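Local structure of ABC transporter substrate-binding protein (Staphylococcus aureus subsp. aureus NCTC 8325, 3UN6) at residues F195-E200 with L272-A277; Q256-M261 with Q267-L272. The protein probably serves as the substrate-binding component of an ABC-type import system, its natural ligand not being established, and binds zinc in the crystal. One frame throughout, in Å; residues are numbered along the deposited sequence.

Interaction 1: residues F195-E200 with L272-A277; sequences FGALGE and LTQSAA
The flat amide of Gln-274 carries the methyl group of Ala-197 above one of its faces, CB standing 3.7 Å from CD and 3.5 Å from NE2. The carboxylate of Glu-200 comes up to the nitrogen end of the same amide instead, with the two planes turned 68° apart. There NE2 donates to Glu-200 OE1 in a weak hydrogen bond of 3.4 Å, long though fairly straight at 161°. With CG anti to the backbone N and an extended chain beyond, Gln-274 spans the gap between the helices and lays its amide under the methyl; a long amide suits this place because its flat side packs while its N-H reaches a charged partner. The firmer partner of Glu-200 is Thr-207, at OE2.

Deeper in, small residues let the backbones close up. Ala-197 and Ser-275 have CA atoms 6.7 Å apart, and Ala-197 CB rests 4.1 Å from Ser-275 OG. That hydroxyl turns back to its own helix and bonds to Val-271 O, so a polar residue can be buried here. The local axes approach to 9.0 Å at 140°, closer to antiparallel than to perpendicular. This is helix-to-helix packing in the second lobe of a periplasmic-binding-protein-like fold, where helix 195-201 links sheet strands 188-192 and 206-210.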
loop_
_atom_site.group_PDB
_atom_site.type_symbol
_atom_site.label_atom_id
_atom_site.label_comp_id
_atom_site.label_asym_id
_atom_site.label_seq_id
_atom_site.Cartn_x
_atom_site.Cartn_y
_atom_site.Cartn_z
ATOM N N PHE A 195 7.785 6.998 -4.007
ATOM C CA PHE A 195 9.173 6.540 -4.062
ATOM C C PHE A 195 9.721 6.222 -5.448
ATOM O O PHE A 195 10.926 6.097 -5.615
ATOM C CB PHE A 195 9.443 5.492 -2.971
ATOM C CG PHE A 195 9.312 6.084 -1.602
ATOM C CD1 PHE A 195 10.320 6.932 -1.111
ATOM C CD2 PHE A 195 8.140 5.949 -0.883
ATOM C CE1 PHE A 195 10.198 7.563 0.124
ATOM C CE2 PHE A 195 7.998 6.577 0.383
ATOM C CZ PHE A 195 9.041 7.399 0.872
ATOM N N GLY A 196 8.850 6.163 -6.453
ATOM C CA GLY A 196 9.305 6.001 -7.831
ATOM C C GLY A 196 9.632 7.380 -8.376
ATOM O O GLY A 196 10.733 7.623 -8.896
ATOM N N ALA A 197 8.675 8.297 -8.234
ATOM C CA ALA A 197 8.863 9.653 -8.685
ATOM C C ALA A 197 10.122 10.222 -8.021
ATOM O O ALA A 197 10.896 10.924 -8.663
ATOM C CB ALA A 197 7.646 10.496 -8.355
ATOM N N LEU A 198 10.341 9.897 -6.743
ATOM C CA LEU A 198 11.525 10.391 -6.036
ATOM C C LEU A 198 12.794 9.828 -6.687
ATOM O O LEU A 198 13.774 10.551 -6.848
ATOM C CB LEU A 198 11.479 10.044 -4.546
ATOM C CG LEU A 198 12.587 10.648 -3.691
ATOM C CD1 LEU A 198 12.562 12.175 -3.739
ATOM C CD2 LEU A 198 12.499 10.145 -2.234
ATOM N N GLY A 199 12.766 8.552 -7.078
ATOM C CA GLY A 199 13.904 7.951 -7.781
ATOM C C GLY A 199 14.284 8.728 -9.045
ATOM O O GLY A 199 15.469 8.889 -9.361
ATOM N N GLU A 200 13.283 9.222 -9.768
ATOM C CA GLU A 200 13.548 9.997 -10.973
ATOM C C GLU A 200 14.187 11.320 -10.620
ATOM O O GLU A 200 15.149 11.711 -11.240
ATOM C CB GLU A 200 12.271 10.264 -11.764
ATOM C CG GLU A 200 11.649 9.032 -12.359
ATOM C CD GLU A 200 10.554 9.358 -13.366
ATOM O OE1 GLU A 200 9.975 10.465 -13.294
ATOM O OE2 GLU A 200 10.260 8.502 -14.229
ATOM N N LEU A 272 4.691 14.867 -5.702
ATOM C CA LEU A 272 3.393 14.402 -5.205
ATOM C C LEU A 272 2.261 14.541 -6.248
ATOM O O LEU A 272 1.286 13.781 -6.201
ATOM C CB LEU A 272 3.044 15.077 -3.870
ATOM C CG LEU A 272 3.981 14.667 -2.718
ATOM C CD1 LEU A 272 3.793 15.606 -1.549
ATOM C CD2 LEU A 272 3.764 13.187 -2.299
ATOM N N THR A 273 2.411 15.485 -7.181
ATOM C CA THR A 273 1.456 15.625 -8.289
ATOM C C THR A 273 1.590 14.391 -9.180
ATOM O O THR A 273 0.597 13.765 -9.543
ATOM C CB THR A 273 1.704 16.903 -9.077
ATOM O OG1 THR A 273 1.518 18.011 -8.192
ATOM C CG2 THR A 273 0.712 17.024 -10.238
ATOM N N GLN A 274 2.823 14.022 -9.518
ATOM C CA GLN A 274 3.050 12.806 -10.296
ATOM C C GLN A 274 2.489 11.570 -9.548
ATOM O O GLN A 274 1.821 10.713 -10.142
ATOM C CB GLN A 274 4.549 12.635 -10.576
ATOM C CG GLN A 274 4.918 11.333 -11.297
ATOM C CD GLN A 274 6.374 11.336 -11.712
ATOM O OE1 GLN A 274 6.938 12.389 -11.970
ATOM N NE2 GLN A 274 6.978 10.173 -11.784
ATOM N N SER A 275 2.752 11.505 -8.242
ATOM C CA SER A 275 2.323 10.393 -7.399
ATOM C C SER A 275 0.803 10.274 -7.343
ATOM O O SER A 275 0.250 9.174 -7.461
ATOM C CB SER A 275 2.883 10.574 -5.989
ATOM O OG SER A 275 4.318 10.540 -6.003
ATOM N N ALA A 276 0.146 11.420 -7.176
ATOM C CA ALA A 276 -1.294 11.479 -7.085
ATOM C C ALA A 276 -1.963 11.207 -8.431
ATOM O O ALA A 276 -3.046 10.610 -8.473
ATOM C CB ALA A 276 -1.723 12.845 -6.544
ATOM N N ALA A 277 -1.319 11.627 -9.522
ATOM C CA ALA A 277 -1.865 11.407 -10.848
ATOM C C ALA A 277 -2.097 9.919 -11.109
ATOM O O ALA A 277 -3.078 9.577 -11.749
ATOM C CB ALA A 277 -0.972 11.994 -11.923
#

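Interaction 2: residues Q256-M261 with Q267-L272; sequences QSVDIM and QSRDVL
Arg-269 and Asp-259 supply the charged part of this contact. The guanidinium presents NH1 and NH2 end-on to a single carboxylate oxygen: Asp-259 OD1 lies 3.2 Å from NH1 and 3.3 Å from NH2, only 3° out of the guanidinium plane. The NH1 bond arrives nearly in line with the C-O bond; NH2 comes on the syn side but tilted out of the carboxylate plane, and the two flat groups are turned 40° apart. OD1 thus accepts two hydrogen bonds within the salt bridge, both somewhat long. Arg-269 gets there because its CG is anti to the backbone N (chi1 -171°) and the chain stays straight as far as NE; the length of arginine suits a partner on the facing helix.

Dispersion contacts come next. Val-258 CG1 lies over one face of the guanidinium, 3.6 Å from CZ, offset toward the rim, one methyl of the branched valine shielding that side of the cation.

The partners belong to consecutive helices, 254-264 and 269-277, joined by a short connection. Helix 254-264 packs both on helix 48-58, through Ile-260 and Met-261, and on helix 269-277, which in turn also packs on helix 195-201.

Apolar packing fills the buried end, where Met-261 CB lies 4.1 Å from Leu-272 CD1. Two van der Waals contacts with the backbone add to it: Leu-272 CD1 is 3.7 Å from Met-261 O, and the unbranched, bent tail of Met-261, present as selenomethionine, curls CE to 3.5 Å from Leu-272 O.

A polar group marks the start of the second helix. Ser-268 occupies the N-cap, its OG bonded to Asp-270 OD2 at 2.6 Å, and Lys-201 approaches both side chains, forming a salt bridge with the aspartate.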
loop_
_atom_site.group_PDB
_atom_site.type_symbol
_atom_site.label_atom_id
_atom_site.label_comp_id
_atom_site.label_asym_id
_atom_site.label_seq_id
_atom_site.Cartn_x
_atom_site.Cartn_y
_atom_site.Cartn_z
ATOM N N GLN A 256 -7.301 18.061 -4.350
ATOM C CA GLN A 256 -7.356 17.663 -2.944
ATOM C C GLN A 256 -6.333 16.609 -2.547
ATOM O O GLN A 256 -5.682 16.761 -1.519
ATOM C CB GLN A 256 -8.764 17.175 -2.562
ATOM C CG GLN A 256 -9.629 18.219 -1.817
ATOM C CD GLN A 256 -9.195 18.403 -0.333
ATOM O OE1 GLN A 256 -8.103 17.980 0.072
ATOM N NE2 GLN A 256 -10.059 19.027 0.466
ATOM N N SER A 257 -6.192 15.542 -3.326
ATOM C CA SER A 257 -5.251 14.491 -2.941
ATOM C C SER A 257 -3.828 15.051 -2.888
ATOM O O SER A 257 -3.060 14.695 -1.986
ATOM C CB SER A 257 -5.335 13.263 -3.854
ATOM O OG SER A 257 -5.164 13.614 -5.215
ATOM N N VAL A 258 -3.496 15.931 -3.836
ATOM C CA VAL A 258 -2.178 16.581 -3.857
ATOM C C VAL A 258 -2.019 17.446 -2.617
ATOM O O VAL A 258 -1.039 17.325 -1.903
ATOM C CB VAL A 258 -1.937 17.468 -5.138
ATOM C CG1 VAL A 258 -0.637 18.285 -4.999
ATOM C CG2 VAL A 258 -1.903 16.588 -6.425
ATOM N N ASP A 259 -2.994 18.318 -2.369
ATOM C CA ASP A 259 -2.959 19.227 -1.206
ATOM C C ASP A 259 -2.827 18.451 0.124
ATOM O O ASP A 259 -2.052 18.841 0.999
ATOM C CB ASP A 259 -4.205 20.130 -1.193
ATOM C CG ASP A 259 -4.239 21.131 -2.379
ATOM O OD1 ASP A 259 -3.171 21.449 -2.940
ATOM O OD2 ASP A 259 -5.345 21.602 -2.734
ATOM N N ILE A 260 -3.577 17.365 0.272
ATOM C CA ILE A 260 -3.447 16.519 1.479
ATOM C C ILE A 260 -2.020 16.021 1.663
ATOM O O ILE A 260 -1.436 16.148 2.726
ATOM C CB ILE A 260 -4.391 15.293 1.426
ATOM C CG1 ILE A 260 -5.738 15.631 2.070
ATOM C CG2 ILE A 260 -3.813 14.150 2.188
ATOM C CD1 ILE A 260 -5.638 15.983 3.591
HETATM N N MSE A 261 -1.464 15.447 0.607
HETATM C CA MSE A 261 -0.134 14.897 0.677
HETATM C C MSE A 261 0.977 15.934 0.862
HETATM O O MSE A 261 1.907 15.683 1.627
HETATM C CB MSE A 261 0.141 14.034 -0.545
HETATM C CG MSE A 261 -0.809 12.845 -0.622
HETATM SE SE MSE A 261 -0.249 11.647 -2.000
HETATM C CE MSE A 261 -0.470 12.656 -3.432
ATOM N N GLN A 267 7.906 15.547 0.770
ATOM C CA GLN A 267 8.127 15.502 -0.663
ATOM C C GLN A 267 7.675 16.831 -1.238
ATOM O O GLN A 267 6.828 17.516 -0.658
ATOM C CB GLN A 267 7.285 14.382 -1.325
ATOM C CG GLN A 267 7.474 12.975 -0.715
ATOM C CD GLN A 267 8.874 12.425 -0.912
ATOM O OE1 GLN A 267 9.647 12.951 -1.712
ATOM N NE2 GLN A 267 9.202 11.346 -0.188
ATOM N N SER A 268 8.224 17.181 -2.384
ATOM C CA SER A 268 7.820 18.407 -3.060
ATOM C C SER A 268 6.489 18.200 -3.798
ATOM O O SER A 268 6.031 17.064 -4.010
ATOM C CB SER A 268 8.886 18.836 -4.053
ATOM O OG SER A 268 9.215 17.768 -4.902
ATOM N N ARG A 269 5.890 19.312 -4.241
ATOM C CA ARG A 269 4.616 19.278 -4.929
ATOM C C ARG A 269 4.740 18.573 -6.295
ATOM O O ARG A 269 3.829 17.857 -6.722
ATOM C CB ARG A 269 4.072 20.703 -5.086
ATOM C CG ARG A 269 2.657 20.736 -5.591
ATOM C CD ARG A 269 2.089 22.151 -5.744
ATOM N NE ARG A 269 0.688 22.013 -6.134
ATOM C CZ ARG A 269 -0.318 21.813 -5.292
ATOM N NH1 ARG A 269 -0.117 21.775 -3.971
ATOM N NH2 ARG A 269 -1.541 21.651 -5.769
ATOM N N ASP A 270 5.862 18.756 -6.980
ATOM C CA ASP A 270 6.006 18.090 -8.277
ATOM C C ASP A 270 6.049 16.572 -8.131
ATOM O O ASP A 270 5.432 15.885 -8.917
ATOM C CB ASP A 270 7.201 18.604 -9.066
ATOM C CG ASP A 270 8.509 18.427 -8.340
ATOM O OD1 ASP A 270 9.480 19.128 -8.712
ATOM O OD2 ASP A 270 8.579 17.606 -7.399
ATOM N N VAL A 271 6.792 16.065 -7.148
ATOM C CA VAL A 271 6.835 14.627 -6.876
ATOM C C VAL A 271 5.459 14.091 -6.473
ATOM O O VAL A 271 5.093 13.002 -6.884
ATOM C CB VAL A 271 7.880 14.283 -5.785
ATOM C CG1 VAL A 271 7.638 12.875 -5.157
ATOM C CG2 VAL A 271 9.284 14.411 -6.371
ATOM N N LEU A 272 4.691 14.867 -5.702
ATOM C CA LEU A 272 3.393 14.402 -5.205
ATOM C C LEU A 272 2.261 14.541 -6.248
ATOM O O LEU A 272 1.286 13.781 -6.201
ATOM C CB LEU A 272 3.044 15.077 -3.870
ATOM C CG LEU A 272 3.981 14.667 -2.718
ATOM C CD1 LEU A 272 3.793 15.606 -1.549
ATOM C CD2 LEU A 272 3.764 13.187 -2.299
#

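Both contacts draw on helix 269-277; Leu-272 lies in a segment of each, but touches across only in interaction 2. Their centres lie 9 Å apart, and the helix meets 195-201 in interaction 1 and 254-264 in interaction 2. Ala-276, in the segment 272-277, packs against 256-261: its CB is 3.4 Å from Met-261 CE and 3.7 Å from Val-258 CG2, a small methyl received between larger side chains. Leu-198 and Gln-267 touch as well. Neither contact supplies a zinc ligand; those seen are His-46, Cys-220 and Cys-221. The side chains of Ser-275 and Met-261 are each about 12 Å from a bound zinc ion and about 9 Å from the His-46 side chain, and Met-261 packs on neighbouring Thr-45.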